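Local coordinates for protein glutaminase 1 (Escherichia coli, PDB 1U60) that hydrolyses L-glutamine to L-glutamate and ammonium, working as a glutaminase assembled from four identical subunits, at residues Gln39-Ala44 and Gln293-Ser298; Gly119-Thr124 and Trp173-Ala178. One frame throughout, in Å; residues are numbered along the deposited sequence.

Interaction 1 (Gln39-Ala44 and Gln293-Ser298). With EDO (1,2-ethanediol), chain J; EDO (1,2-ethanediol), chain E.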
loop_
_atom_site.group_PDB
_atom_site.type_symbol
_atom_site.label_atom_id
_atom_site.label_comp_id
_atom_site.label_asym_id
_atom_site.label_seq_id
_atom_site.Cartn_x
_atom_site.Cartn_y
_atom_site.Cartn_z
ATOM N N GLN A 39 -3.348 -29.879 10.026
ATOM C CA GLN A 39 -2.125 -29.697 10.769
ATOM C C GLN A 39 -0.887 -29.422 9.893
ATOM O O GLN A 39 0.171 -29.115 10.431
ATOM C CB GLN A 39 -1.853 -30.897 11.698
ATOM C CG GLN A 39 -1.270 -32.127 11.123
ATOM C CD GLN A 39 -2.188 -32.866 10.186
ATOM O OE1 GLN A 39 -3.418 -32.672 10.187
ATOM N NE2 GLN A 39 -1.584 -33.739 9.361
ATOM N N LEU A 40 -1.007 -29.631 8.589
ATOM C CA LEU A 40 0.131 -29.411 7.699
ATOM C C LEU A 40 0.582 -27.975 7.806
ATOM O O LEU A 40 -0.259 -27.069 7.827
ATOM C CB LEU A 40 -0.246 -29.720 6.279
ATOM C CG LEU A 40 -0.636 -31.146 5.954
ATOM C CD1 LEU A 40 -1.266 -31.267 4.553
ATOM C CD2 LEU A 40 0.588 -32.049 6.111
ATOM N N ALA A 41 1.900 -27.784 7.791
ATOM C CA ALA A 41 2.474 -26.465 7.949
ATOM C C ALA A 41 3.914 -26.434 7.458
ATOM O O ALA A 41 4.679 -27.376 7.735
ATOM C CB ALA A 41 2.444 -26.091 9.394
ATOM N N ALA A 42 4.297 -25.364 6.733
ATOM C CA ALA A 42 5.615 -25.227 6.137
ATOM C C ALA A 42 5.969 -23.777 5.997
ATOM O O ALA A 42 5.075 -22.910 5.908
ATOM C CB ALA A 42 5.691 -25.931 4.806
ATOM N N VAL A 43 7.264 -23.529 6.002
ATOM C CA VAL A 43 7.792 -22.215 5.707
ATOM C C VAL A 43 9.114 -22.379 4.955
ATOM O O VAL A 43 9.887 -23.340 5.167
ATOM C CB VAL A 43 7.939 -21.364 6.967
ATOM C CG1 VAL A 43 8.778 -22.085 8.025
ATOM C CG2 VAL A 43 8.497 -20.025 6.642
ATOM N N ALA A 44 9.367 -21.472 4.022
ATOM C CA ALA A 44 10.576 -21.551 3.193
ATOM C C ALA A 44 11.076 -20.182 2.763
ATOM O O ALA A 44 10.310 -19.272 2.570
ATOM C CB ALA A 44 10.343 -22.403 1.914
ATOM N N GLN A 293 0.654 -16.678 7.880
ATOM C CA GLN A 293 0.939 -15.265 8.090
ATOM C C GLN A 293 2.002 -15.090 9.140
ATOM O O GLN A 293 2.952 -14.335 8.974
ATOM C CB GLN A 293 -0.306 -14.499 8.554
ATOM C CG GLN A 293 -1.202 -14.122 7.425
ATOM C CD GLN A 293 -2.534 -13.540 7.882
ATOM O OE1 GLN A 293 -2.770 -12.311 7.719
ATOM N NE2 GLN A 293 -3.427 -14.404 8.425
ATOM N N LYS A 294 1.825 -15.809 10.251
ATOM C CA LYS A 294 2.721 -15.677 11.395
ATOM C C LYS A 294 4.115 -16.203 11.054
ATOM O O LYS A 294 5.094 -15.607 11.432
ATOM C CB LYS A 294 2.118 -16.371 12.657
ATOM C CG LYS A 294 0.946 -15.586 13.235
ATOM C CD LYS A 294 1.322 -14.246 13.963
ATOM C CE LYS A 294 0.093 -13.263 14.023
ATOM N NZ LYS A 294 -0.525 -13.130 15.380
ATOM N N MET A 295 4.207 -17.296 10.307
ATOM C CA MET A 295 5.503 -17.864 9.995
ATOM C C MET A 295 6.284 -16.933 9.021
ATOM O O MET A 295 7.473 -16.736 9.181
ATOM C CB MET A 295 5.362 -19.289 9.425
ATOM C CG MET A 295 5.030 -20.291 10.545
ATOM S SD MET A 295 5.042 -22.007 9.894
ATOM C CE MET A 295 3.668 -22.075 9.048
ATOM N N VAL A 296 5.618 -16.385 7.999
ATOM C CA VAL A 296 6.280 -15.444 7.091
ATOM C C VAL A 296 6.697 -14.171 7.832
ATOM O O VAL A 296 7.839 -13.708 7.668
ATOM C CB VAL A 296 5.392 -15.101 5.893
ATOM C CG1 VAL A 296 5.965 -13.938 5.123
ATOM C CG2 VAL A 296 5.219 -16.354 4.937
ATOM N N ALA A 297 5.784 -13.607 8.627
ATOM C CA ALA A 297 6.114 -12.431 9.421
ATOM C C ALA A 297 7.305 -12.688 10.327
ATOM O O ALA A 297 8.176 -11.847 10.504
ATOM C CB ALA A 297 4.893 -11.991 10.243
ATOM N N SER A 298 7.339 -13.883 10.933
ATOM C CA SER A 298 8.438 -14.232 11.826
ATOM C C SER A 298 9.799 -14.231 11.115
ATOM O O SER A 298 10.761 -13.640 11.576
ATOM C CB SER A 298 8.186 -15.595 12.468
ATOM O OG SER A 298 9.321 -15.935 13.279
HETATM C C1 EDO J . 0.388 -35.607 7.545
HETATM O O1 EDO J . 1.045 -34.965 8.619
HETATM C C2 EDO J . -1.032 -35.084 7.421
HETATM O O2 EDO J . -2.000 -36.116 7.343
HETATM C C1 EDO E . -4.466 -12.630 14.774
HETATM O O1 EDO E . -5.856 -12.813 15.009
HETATM C C2 EDO E . -4.153 -11.163 14.548
HETATM O O2 EDO E . -2.749 -11.062 14.496
#

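Interaction 2 (Gly119-Thr124 and Trp173-Ala178)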
loop_
_atom_site.group_PDB
_atom_site.type_symbol
_atom_site.label_atom_id
_atom_site.label_comp_id
_atom_site.label_asym_id
_atom_site.label_seq_id
_atom_site.Cartn_x
_atom_site.Cartn_y
_atom_site.Cartn_z
ATOM N N GLY A 119 -11.006 -7.847 -10.705
ATOM C CA GLY A 119 -9.832 -7.425 -11.430
ATOM C C GLY A 119 -9.037 -8.571 -12.022
ATOM O O GLY A 119 -8.440 -8.437 -13.080
ATOM N N ALA A 120 -9.014 -9.702 -11.336
ATOM C CA ALA A 120 -8.223 -10.822 -11.761
ATOM C C ALA A 120 -8.867 -11.450 -12.974
ATOM O O ALA A 120 -8.201 -11.821 -13.913
ATOM C CB ALA A 120 -8.110 -11.840 -10.633
ATOM N N ILE A 121 -10.188 -11.553 -12.956
ATOM C CA ILE A 121 -10.910 -12.096 -14.109
ATOM C C ILE A 121 -10.709 -11.202 -15.339
ATOM O O ILE A 121 -10.486 -11.694 -16.457
ATOM C CB ILE A 121 -12.401 -12.294 -13.772
ATOM C CG1 ILE A 121 -12.553 -13.431 -12.757
ATOM C CG2 ILE A 121 -13.202 -12.654 -15.030
ATOM C CD1 ILE A 121 -13.894 -13.494 -12.031
ATOM N N ALA A 122 -10.706 -9.900 -15.121
ATOM C CA ALA A 122 -10.412 -8.903 -16.181
ATOM C C ALA A 122 -8.973 -9.007 -16.674
ATOM O O ALA A 122 -8.737 -8.938 -17.912
ATOM C CB ALA A 122 -10.726 -7.538 -15.731
ATOM N N THR A 123 -8.030 -9.267 -15.761
ATOM C CA THR A 123 -6.608 -9.398 -16.127
ATOM C C THR A 123 -6.434 -10.714 -16.951
ATOM O O THR A 123 -5.740 -10.748 -17.966
ATOM C CB THR A 123 -5.752 -9.379 -14.911
ATOM O OG1 THR A 123 -5.993 -8.151 -14.148
ATOM C CG2 THR A 123 -4.262 -9.410 -15.281
ATOM N N THR A 124 -7.059 -11.810 -16.515
ATOM C CA THR A 124 -7.057 -13.042 -17.289
ATOM C C THR A 124 -7.588 -12.804 -18.711
ATOM O O THR A 124 -7.031 -13.345 -19.659
ATOM C CB THR A 124 -7.888 -14.097 -16.554
ATOM O OG1 THR A 124 -7.253 -14.464 -15.327
ATOM C CG2 THR A 124 -7.990 -15.408 -17.337
ATOM N N TRP A 173 -19.788 -11.333 -16.099
ATOM C CA TRP A 173 -20.803 -10.656 -16.878
ATOM C C TRP A 173 -20.912 -9.184 -16.506
ATOM O O TRP A 173 -21.161 -8.357 -17.381
ATOM C CB TRP A 173 -22.177 -11.385 -16.753
ATOM C CG TRP A 173 -22.294 -12.636 -17.582
ATOM C CD1 TRP A 173 -22.549 -13.876 -17.125
ATOM C CD2 TRP A 173 -22.166 -12.765 -19.013
ATOM N NE1 TRP A 173 -22.588 -14.781 -18.155
ATOM C CE2 TRP A 173 -22.338 -14.131 -19.328
ATOM C CE3 TRP A 173 -21.890 -11.867 -20.052
ATOM C CZ2 TRP A 173 -22.284 -14.624 -20.642
ATOM C CZ3 TRP A 173 -21.843 -12.339 -21.349
ATOM C CH2 TRP A 173 -22.022 -13.705 -21.636
ATOM N N LEU A 174 -20.770 -8.831 -15.225
ATOM C CA LEU A 174 -20.746 -7.440 -14.830
ATOM C C LEU A 174 -19.593 -6.657 -15.474
ATOM O O LEU A 174 -19.779 -5.520 -15.972
ATOM C CB LEU A 174 -20.610 -7.291 -13.329
ATOM C CG LEU A 174 -21.843 -7.678 -12.504
ATOM C CD1 LEU A 174 -21.507 -7.643 -11.027
ATOM C CD2 LEU A 174 -23.072 -6.806 -12.849
ATOM N N LEU A 175 -18.408 -7.230 -15.432
ATOM C CA LEU A 175 -17.254 -6.676 -16.157
ATOM C C LEU A 175 -17.549 -6.527 -17.666
ATOM O O LEU A 175 -17.354 -5.451 -18.247
ATOM C CB LEU A 175 -16.016 -7.533 -15.928
ATOM C CG LEU A 175 -15.534 -7.526 -14.491
ATOM C CD1 LEU A 175 -14.657 -8.720 -14.273
ATOM C CD2 LEU A 175 -14.783 -6.254 -14.177
ATOM N N TYR A 176 -18.047 -7.572 -18.294
ATOM C CA TYR A 176 -18.276 -7.568 -19.726
ATOM C C TYR A 176 -19.275 -6.466 -20.089
ATOM O O TYR A 176 -19.088 -5.711 -21.084
ATOM C CB TYR A 176 -18.815 -8.902 -20.152
ATOM C CG TYR A 176 -18.919 -9.060 -21.648
ATOM C CD1 TYR A 176 -20.091 -8.721 -22.321
ATOM C CD2 TYR A 176 -17.846 -9.540 -22.385
ATOM C CE1 TYR A 176 -20.196 -8.843 -23.692
ATOM C CE2 TYR A 176 -17.937 -9.671 -23.761
ATOM C CZ TYR A 176 -19.119 -9.318 -24.413
ATOM O OH TYR A 176 -19.226 -9.453 -25.775
ATOM N N SER A 177 -20.314 -6.359 -19.259
ATOM C CA SER A 177 -21.368 -5.384 -19.473
ATOM C C SER A 177 -20.839 -3.951 -19.381
ATOM O O SER A 177 -21.295 -3.081 -20.116
ATOM C CB SER A 177 -22.522 -5.645 -18.483
ATOM O OG SER A 177 -23.468 -4.594 -18.553
ATOM N N ALA A 178 -19.878 -3.726 -18.488
ATOM C CA ALA A 178 -19.371 -2.401 -18.147
ATOM C C ALA A 178 -18.268 -1.968 -19.067
ATOM O O ALA A 178 -17.860 -0.787 -18.994
ATOM C CB ALA A 178 -18.854 -2.396 -16.762
#

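Interaction 1 (Gln39-Ala44 and Gln293-Ser298)
Met295 and Val43 meet where the C-terminal helix 290-303 covers one face of the five-stranded antiparallel sheet, an arrangement familiar from the serine beta-lactamase fold, to whose clan the glutaminase family belongs. The case illustrates how one long side chain can carry a helix's contact with a single strand; Val296, next along the helix, packs instead on Ile276 and Ala278 of strand 274-279. The nearest pair of CA atoms, those of Val43 and Met295, is 6.5 Å apart, and the total buried surface is a modest 166 Å². The beta carbons face each other, Met295 CB lying 4.1 Å from Val43 CB. Beyond them the methionine crosses the valine at a slant, and its SD comes within 4.2 Å of Val43 CG1, the branch placed between the valine's own N and carbonyl carbon. Met295 runs nearly straight about chi2 (-174°) and then bends at chi3 (-74°), which turns the terminal methyl down onto the strand. There CE rests 3.5 Å from the backbone O of Ala42, and it is also 4.2 Å from the methyl CB of Ala41. Phe18 of helix 4-18 and Ala278 also touch the methionine, while Tyr15 packs on Val43. The side chain of Ala42 points away from the helix and touches Thr202 of helix 202-213, so the sheet is sandwiched between helices. Buried, and made by aliphatic and thioether groups against methyls and one peptide oxygen, the contact depends on fit and exclusion of water; the strand's directional bonds run instead to its neighbours, from Ala42 to Phe279 and from Val43 to Ala55.

Interaction 2 (Gly119-Thr124 and Trp173-Ala178)
Leu175 carries one side of this helix-to-helix contact alone, with Ile121 and Ala122 opposite, as becomes clear on following 173-178 turn by turn. Trp173 looks elsewhere, toward Ala185 and Met186 of helix 185-195, and Leu174 leans on Val101 and Leu104 of helix 101-106. Leu175 then turns inward. Its CG stands anti to the carbonyl carbon (chi1 -65°), and the extended second torsion, 160°, delivers CD1 to helix 117-126. This one methyl sits 4.3 Å from Ile121 CB and 4.4 Å from Ala122 CB; it also reaches over the intervening peptide, 4.2 Å from Ala122 N. The helices remain 7.2 Å apart between the CA atoms of Ala122 and Leu175, a spacing that the small alanine permits. Tyr176 and Ser177 return to the exposed side, and the amide N of Ser177 closes a helical turn on Trp173 O at 2.9 Å. On the facing helix, polar side chains are settled internally: Thr123 OG1 bonds to Gly119 O at 2.7 Å, coming from above the carbonyl plane, while the Thr123 amide approaches from the other face. Thr124 repeats the pattern on Ala120 O. Two donors thus grip each of these buried carbonyls. Ile121 also borders Tyr192 and Asn168, both predicted to bind substrate, so the packing probably lies beside the glutamine pocket. Helix 117-126 is covered by helix 68-80 through Thr123 and Thr124 and by helix 185-195 through Ala120 and Ile121, whereas helix 166-178 forms the outer layer, its Leu175 shared with Leu104 of helix 101-106.

Interactions 1 and 2 lie on opposite sides of the chain's centre, their centres 33 Å apart and their nearest atoms about 19 Å apart. They share no helix or strand. Interaction 1 joins an early strand of the five-stranded sheet to the last helix across 248 intervening residues, whereas interaction 2 closes a much shorter, largely helical loop nested inside that span. The pair therefore exemplifies a division known from the beta-lactamase-like fold: sequence ends united around a sheet, and a helical region, inserted in the sequence, whose helices pack on one another here. Interaction 1 is accordingly remote from the predicted substrate site, and interaction 2 close to it.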